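Local structure of internalin (Listeria monocytogenes serotype 4b, 4FMZ) at residues M134-L145 / G156-V167. The protein is an internalin of the leucine-rich repeat family that probably serves in bacterial adhesion to, or invasion of, host cells. Sequence-based numbering, arbitrary orientation.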
HETATM    1  N   MSE A 134      13.143  -8.020  -7.092  1.00 24.56           N
HETATM    2  CA  MSE A 134      12.210  -7.305  -6.199  1.00 21.94           C
HETATM    3  C   MSE A 134      10.895  -8.077  -6.002  1.00 28.78           C
HETATM    4  O   MSE A 134      10.263  -8.495  -6.973  1.00 28.65           O
HETATM    5  CB  MSE A 134      11.894  -5.886  -6.718  1.00 21.68           C
HETATM    6  CG  MSE A 134      11.388  -4.931  -5.620  1.00 22.74           C
HETATM    7 SE   MSE A 134      12.652  -4.620  -4.152  0.75 24.23          SE
HETATM    8  CE  MSE A 134      14.074  -3.736  -5.181  1.00 22.45           C
ATOM      9  N   TYR A 135      10.533  -8.286  -4.729  1.00 26.23           N
ATOM     10  CA  TYR A 135       9.335  -8.998  -4.288  1.00 26.29           C
ATOM     11  C   TYR A 135       8.341  -8.016  -3.663  1.00 28.60           C
ATOM     12  O   TYR A 135       7.140  -8.149  -3.885  1.00 27.78           O
ATOM     13  CB  TYR A 135       9.719 -10.101  -3.290  1.00 28.39           C
ATOM     14  CG  TYR A 135       8.551 -10.854  -2.689  1.00 30.68           C
ATOM     15  CD1 TYR A 135       8.024 -11.975  -3.319  1.00 33.55           C
ATOM     16  CD2 TYR A 135       8.044 -10.511  -1.437  1.00 31.22           C
ATOM     17  CE1 TYR A 135       6.992 -12.712  -2.741  1.00 34.87           C
ATOM     18  CE2 TYR A 135       6.994 -11.227  -0.861  1.00 31.99           C
ATOM     19  CZ  TYR A 135       6.473 -12.329  -1.519  1.00 40.02           C
ATOM     20  OH  TYR A 135       5.456 -13.068  -0.968  1.00 42.22           O
ATOM     21  N   SER A 136       8.829  -7.043  -2.881  1.00 25.03           N
ATOM     22  CA  SER A 136       7.981  -6.049  -2.233  1.00 23.76           C
ATOM     23  C   SER A 136       8.630  -4.672  -2.319  1.00 26.71           C
ATOM     24  O   SER A 136       9.762  -4.494  -1.873  1.00 26.53           O
ATOM     25  CB  SER A 136       7.724  -6.433  -0.781  1.00 26.24           C
ATOM     26  OG  SER A 136       6.913  -5.454  -0.156  1.00 27.54           O
ATOM     27  N   LEU A 137       7.915  -3.710  -2.910  1.00 22.43           N
ATOM     28  CA  LEU A 137       8.423  -2.365  -3.096  1.00 21.27           C
ATOM     29  C   LEU A 137       7.450  -1.330  -2.569  1.00 24.20           C
ATOM     30  O   LEU A 137       6.260  -1.399  -2.852  1.00 24.46           O
ATOM     31  CB  LEU A 137       8.707  -2.125  -4.588  1.00 21.25           C
ATOM     32  CG  LEU A 137       9.285  -0.757  -4.990  1.00 25.03           C
ATOM     33  CD1 LEU A 137      10.711  -0.560  -4.435  1.00 25.77           C
ATOM     34  CD2 LEU A 137       9.273  -0.611  -6.508  1.00 24.28           C
ATOM     35  N   ASN A 138       7.962  -0.361  -1.813  1.00 21.94           N
ATOM     36  CA  ASN A 138       7.142   0.717  -1.265  1.00 20.60           C
ATOM     37  C   ASN A 138       7.702   2.076  -1.694  1.00 25.29           C
ATOM     38  O   ASN A 138       8.749   2.512  -1.190  1.00 25.37           O
ATOM     39  CB  ASN A 138       7.043   0.628   0.275  1.00 19.94           C
ATOM     40  CG  ASN A 138       6.071   1.621   0.874  1.00 26.66           C
ATOM     41  OD1 ASN A 138       5.520   2.486   0.185  1.00 25.94           O
ATOM     42  ND2 ASN A 138       5.865   1.548   2.186  1.00 23.97           N
ATOM     43  N   LEU A 139       6.987   2.744  -2.603  1.00 21.78           N
ATOM     44  CA  LEU A 139       7.332   4.081  -3.114  1.00 22.70           C
ATOM     45  C   LEU A 139       6.301   5.139  -2.642  1.00 28.46           C
ATOM     46  O   LEU A 139       6.239   6.256  -3.183  1.00 28.75           O
ATOM     47  CB  LEU A 139       7.417   4.065  -4.654  1.00 22.52           C
ATOM     48  CG  LEU A 139       8.561   3.223  -5.261  1.00 26.78           C
ATOM     49  CD1 LEU A 139       8.466   3.207  -6.779  1.00 26.47           C
ATOM     50  CD2 LEU A 139       9.922   3.734  -4.826  1.00 29.98           C
ATOM     51  N   GLY A 140       5.534   4.773  -1.622  1.00 24.45           N
ATOM     52  CA  GLY A 140       4.489   5.615  -1.057  1.00 23.86           C
ATOM     53  C   GLY A 140       4.938   6.992  -0.613  1.00 27.00           C
ATOM     54  O   GLY A 140       6.005   7.135  -0.028  1.00 26.70           O
ATOM     55  N   ALA A 141       4.118   8.012  -0.895  1.00 23.82           N
ATOM     56  CA  ALA A 141       4.312   9.415  -0.499  1.00 24.83           C
ATOM     57  C   ALA A 141       5.639  10.053  -1.012  1.00 30.30           C
ATOM     58  O   ALA A 141       6.245  10.888  -0.337  1.00 30.10           O
ATOM     59  CB  ALA A 141       4.189   9.574   1.011  1.00 25.19           C
ATOM     60  N   ASN A 142       6.050   9.681  -2.225  1.00 26.59           N
ATOM     61  CA  ASN A 142       7.123  10.351  -2.951  1.00 26.24           C
ATOM     62  C   ASN A 142       6.320  11.267  -3.861  1.00 30.88           C
ATOM     63  O   ASN A 142       5.934  10.869  -4.957  1.00 29.34           O
ATOM     64  CB  ASN A 142       8.039   9.353  -3.676  1.00 23.95           C
ATOM     65  CG  ASN A 142       9.063   8.747  -2.756  1.00 37.20           C
ATOM     66  OD1 ASN A 142      10.116   9.335  -2.499  1.00 33.26           O
ATOM     67  ND2 ASN A 142       8.759   7.587  -2.191  1.00 27.48           N
ATOM     68  N   HIS A 143       5.923  12.429  -3.318  1.00 28.73           N
ATOM     69  CA  HIS A 143       4.984  13.379  -3.927  1.00 29.07           C
ATOM     70  C   HIS A 143       5.320  13.838  -5.345  1.00 32.49           C
ATOM     71  O   HIS A 143       4.399  14.167  -6.089  1.00 31.43           O
ATOM     72  CB  HIS A 143       4.802  14.606  -3.024  1.00 30.05           C
ATOM     73  CG  HIS A 143       4.341  14.255  -1.637  1.00 33.21           C
ATOM     74  ND1 HIS A 143       3.298  13.362  -1.419  1.00 34.45           N
ATOM     75  CD2 HIS A 143       4.811  14.676  -0.439  1.00 34.62           C
ATOM     76  CE1 HIS A 143       3.170  13.274  -0.104  1.00 33.52           C
ATOM     77  NE2 HIS A 143       4.052  14.052   0.526  1.00 34.04           N
ATOM     78  N   ASN A 144       6.598  13.821  -5.732  1.00 30.54           N
ATOM     79  CA  ASN A 144       7.028  14.302  -7.043  1.00 31.24           C
ATOM     80  C   ASN A 144       7.340  13.180  -8.047  1.00 35.00           C
ATOM     81  O   ASN A 144       7.762  13.475  -9.170  1.00 35.66           O
ATOM     82  CB  ASN A 144       8.216  15.239  -6.881  1.00 34.22           C
ATOM     83  CG  ASN A 144       7.853  16.473  -6.092  1.00 51.98           C
ATOM     84  OD1 ASN A 144       6.938  17.225  -6.447  1.00 47.95           O
ATOM     85  ND2 ASN A 144       8.527  16.684  -4.978  1.00 42.73           N
ATOM     86  N   LEU A 145       7.058  11.915  -7.681  1.00 30.06           N
ATOM     87  CA  LEU A 145       7.249  10.771  -8.569  1.00 29.67           C
ATOM     88  C   LEU A 145       6.117  10.719  -9.618  1.00 33.39           C
ATOM     89  O   LEU A 145       4.961  10.935  -9.262  1.00 31.90           O
ATOM     90  CB  LEU A 145       7.283   9.476  -7.734  1.00 29.09           C
ATOM     91  CG  LEU A 145       7.400   8.141  -8.479  1.00 33.90           C
ATOM     92  CD1 LEU A 145       8.724   8.030  -9.249  1.00 34.57           C
ATOM     93  CD2 LEU A 145       7.250   6.977  -7.515  1.00 37.37           C
ATOM     94  N   GLY A 156       8.739 -10.566 -10.875  1.00 33.01           N
ATOM     95  CA  GLY A 156       8.503 -11.345  -9.660  1.00 32.02           C
ATOM     96  C   GLY A 156       7.877 -10.536  -8.533  1.00 33.13           C
ATOM     97  O   GLY A 156       7.668 -11.067  -7.438  1.00 31.65           O
ATOM     98  N   LEU A 157       7.584  -9.241  -8.769  1.00 27.54           N
ATOM     99  CA  LEU A 157       7.013  -8.347  -7.749  1.00 25.77           C
ATOM    100  C   LEU A 157       5.624  -8.798  -7.309  1.00 28.52           C
ATOM    101  O   LEU A 157       4.727  -8.950  -8.145  1.00 26.67           O
ATOM    102  CB  LEU A 157       6.969  -6.886  -8.235  1.00 25.35           C
ATOM    103  CG  LEU A 157       6.741  -5.809  -7.145  1.00 28.73           C
ATOM    104  CD1 LEU A 157       7.977  -5.625  -6.271  1.00 28.80           C
ATOM    105  CD2 LEU A 157       6.409  -4.490  -7.763  1.00 30.74           C
ATOM    106  N   ASN A 158       5.465  -9.004  -5.986  1.00 25.27           N
ATOM    107  CA  ASN A 158       4.212  -9.455  -5.366  1.00 25.15           C
ATOM    108  C   ASN A 158       3.488  -8.340  -4.619  1.00 28.38           C
ATOM    109  O   ASN A 158       2.269  -8.421  -4.444  1.00 27.50           O
ATOM    110  CB  ASN A 158       4.480 -10.606  -4.391  1.00 26.66           C
ATOM    111  CG  ASN A 158       4.634 -11.963  -5.034  1.00 45.08           C
ATOM    112  OD1 ASN A 158       4.021 -12.948  -4.603  1.00 36.30           O
ATOM    113  ND2 ASN A 158       5.493 -12.066  -6.041  1.00 34.60           N
ATOM    114  N   TYR A 159       4.229  -7.325  -4.134  1.00 24.41           N
ATOM    115  CA  TYR A 159       3.648  -6.218  -3.364  1.00 23.81           C
ATOM    116  C   TYR A 159       4.175  -4.885  -3.863  1.00 28.08           C
ATOM    117  O   TYR A 159       5.385  -4.721  -3.994  1.00 27.42           O
ATOM    118  CB  TYR A 159       3.945  -6.387  -1.864  1.00 23.12           C
ATOM    119  CG  TYR A 159       3.378  -7.664  -1.287  1.00 25.18           C
ATOM    120  CD1 TYR A 159       4.111  -8.844  -1.302  1.00 28.63           C
ATOM    121  CD2 TYR A 159       2.111  -7.688  -0.711  1.00 26.05           C
ATOM    122  CE1 TYR A 159       3.578 -10.034  -0.810  1.00 31.01           C
ATOM    123  CE2 TYR A 159       1.578  -8.864  -0.186  1.00 26.97           C
ATOM    124  CZ  TYR A 159       2.317 -10.031  -0.235  1.00 33.65           C
ATOM    125  OH  TYR A 159       1.785 -11.184   0.276  1.00 36.07           O
ATOM    126  N   LEU A 160       3.263  -3.944  -4.175  1.00 23.19           N
ATOM    127  CA  LEU A 160       3.640  -2.615  -4.652  1.00 21.84           C
ATOM    128  C   LEU A 160       2.751  -1.514  -4.078  1.00 24.64           C
ATOM    129  O   LEU A 160       1.527  -1.601  -4.174  1.00 22.93           O
ATOM    130  CB  LEU A 160       3.601  -2.541  -6.183  1.00 21.59           C
ATOM    131  CG  LEU A 160       3.968  -1.186  -6.836  1.00 25.26           C
ATOM    132  CD1 LEU A 160       5.416  -0.747  -6.486  1.00 24.35           C
ATOM    133  CD2 LEU A 160       3.748  -1.234  -8.343  1.00 27.85           C
ATOM    134  N   THR A 161       3.388  -0.443  -3.557  1.00 21.17           N
ATOM    135  CA  THR A 161       2.708   0.759  -3.062  1.00 20.47           C
ATOM    136  C   THR A 161       3.297   1.991  -3.745  1.00 24.89           C
ATOM    137  O   THR A 161       4.497   2.240  -3.630  1.00 24.65           O
ATOM    138  CB  THR A 161       2.825   0.879  -1.533  1.00 22.72           C
ATOM    139  OG1 THR A 161       2.303  -0.301  -0.929  1.00 25.01           O
ATOM    140  CG2 THR A 161       2.111   2.131  -0.975  1.00 18.32           C
ATOM    141  N   VAL A 162       2.455   2.748  -4.455  1.00 20.99           N
ATOM    142  CA  VAL A 162       2.819   4.025  -5.084  1.00 21.19           C
ATOM    143  C   VAL A 162       1.665   4.960  -4.732  1.00 24.00           C
ATOM    144  O   VAL A 162       0.565   4.768  -5.238  1.00 23.23           O
ATOM    145  CB  VAL A 162       3.112   3.971  -6.612  1.00 26.31           C
ATOM    146  CG1 VAL A 162       3.527   5.351  -7.129  1.00 26.52           C
ATOM    147  CG2 VAL A 162       4.177   2.929  -6.959  1.00 26.51           C
ATOM    148  N   THR A 163       1.874   5.890  -3.801  1.00 20.82           N
ATOM    149  CA  THR A 163       0.787   6.771  -3.354  1.00 20.74           C
ATOM    150  C   THR A 163       1.179   8.234  -3.275  1.00 26.04           C
ATOM    151  O   THR A 163       2.366   8.549  -3.184  1.00 25.76           O
ATOM    152  CB  THR A 163       0.287   6.345  -1.948  1.00 25.16           C
ATOM    153  OG1 THR A 163       1.362   6.478  -1.016  1.00 25.69           O
ATOM    154  CG2 THR A 163      -0.287   4.919  -1.910  1.00 22.92           C
ATOM    155  N   GLU A 164       0.159   9.128  -3.233  1.00 23.79           N
ATOM    156  CA  GLU A 164       0.287  10.583  -3.031  1.00 24.14           C
ATOM    157  C   GLU A 164       1.290  11.236  -3.988  1.00 30.55           C
ATOM    158  O   GLU A 164       2.015  12.158  -3.595  1.00 32.16           O
ATOM    159  CB  GLU A 164       0.707  10.866  -1.579  1.00 25.45           C
ATOM    160  CG  GLU A 164      -0.299  10.394  -0.549  1.00 32.13           C
ATOM    161  CD  GLU A 164       0.177  10.642   0.867  1.00 45.10           C
ATOM    162  OE1 GLU A 164       0.431  11.815   1.221  1.00 47.26           O
ATOM    163  OE2 GLU A 164       0.311   9.655   1.618  1.00 35.55           O
ATOM    164  N   SER A 165       1.344  10.745  -5.224  1.00 25.73           N
ATOM    165  CA  SER A 165       2.324  11.199  -6.204  1.00 26.18           C
ATOM    166  C   SER A 165       1.681  11.834  -7.443  1.00 29.64           C
ATOM    167  O   SER A 165       0.465  12.013  -7.503  1.00 29.53           O
ATOM    168  CB  SER A 165       3.196  10.019  -6.630  1.00 27.42           C
ATOM    169  OG  SER A 165       2.451   9.143  -7.459  1.00 29.99           O
ATOM    170  N   LYS A 166       2.520  12.157  -8.436  1.00 27.52           N
ATOM    171  CA  LYS A 166       2.093  12.749  -9.700  1.00 28.27           C
ATOM    172  C   LYS A 166       1.896  11.645 -10.768  1.00 32.70           C
ATOM    173  O   LYS A 166       1.749  11.958 -11.953  1.00 32.86           O
ATOM    174  CB  LYS A 166       3.112  13.816 -10.152  1.00 31.18           C
ATOM    175  CG  LYS A 166       3.081  15.056  -9.269  1.00 34.68           C
ATOM    176  CD  LYS A 166       4.025  16.144  -9.739  1.00 44.79           C
ATOM    177  CE  LYS A 166       4.059  17.271  -8.730  1.00 57.42           C
ATOM    178  NZ  LYS A 166       4.816  18.450  -9.225  1.00 68.62           N
ATOM    179  N   VAL A 167       1.834  10.355 -10.330  1.00 28.50           N
ATOM    180  CA  VAL A 167       1.652   9.194 -11.215  1.00 27.94           C
ATOM    181  C   VAL A 167       0.269   9.233 -11.886  1.00 31.74           C
ATOM    182  O   VAL A 167      -0.770   9.215 -11.224  1.00 30.82           O
ATOM    183  CB  VAL A 167       1.913   7.821 -10.521  1.00 30.82           C
ATOM    184  CG1 VAL A 167       1.355   6.645 -11.342  1.00 30.97           C
ATOM    185  CG2 VAL A 167       3.406   7.624 -10.263  1.00 30.85           C
TER
HETATM  186  O   HOH W   1      10.863  -8.882  -9.652  1.00 20.81           O
HETATM  187  O   HOH W   2       1.797  15.079  -5.364  1.00 41.62           O
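The carbonyl oxygen of Tyr-135 takes two backbone N-H groups, from Asn-158 N at 2.8 Å and from Tyr-159 N at 3.0 Å, and so opens the parallel pairing of strands 136-138 and 159-161, neighbouring turns of the leucine-rich repeat solenoid. Leu-137 continues it, giving its N-H to Tyr-159 O and taking one from Thr-161 N. Thr-161 O then receives Leu-139 N at 2.7 Å. Leu-137 and Leu-160 lie side by side on the buried face, CD2 of the former against CD1 of the latter; Leu-157 CD1 reaches CG of Met-134, a selenomethionine, and Leu-137 CB. On the other face Ser-136 stands beside Tyr-159 and Asn-138 beside Thr-161. Asn-138 OD1 rests on Thr-161 CB and CG2 while accepting Gly-140 N in an Asx turn. With CG anti to its own N (chi1 176°), the Tyr-135 ring turns back toward Asn-158 and Tyr-159: Asn-158 CB sits over one face in a CH-pi contact, and the Tyr-159 ring meets it obliquely, planes 57° apart. Beyond the strands Ala-141 N bonds to Thr-163 O, and weakly to Thr-163 OG1. The buried side-chain amide of Asn-142 donates through ND2 to Leu-139 O and Leu-117 O, and its OD1 accepts from Ile-122 N of the preceding turn. Leu-145 O receives Lys-166 N at 2.9 Å. At the exposed end His-143 ND1 donates to Glu-164 O, 2.8 Å and nearly straight at 169°, the acceptor lying in the imidazole plane.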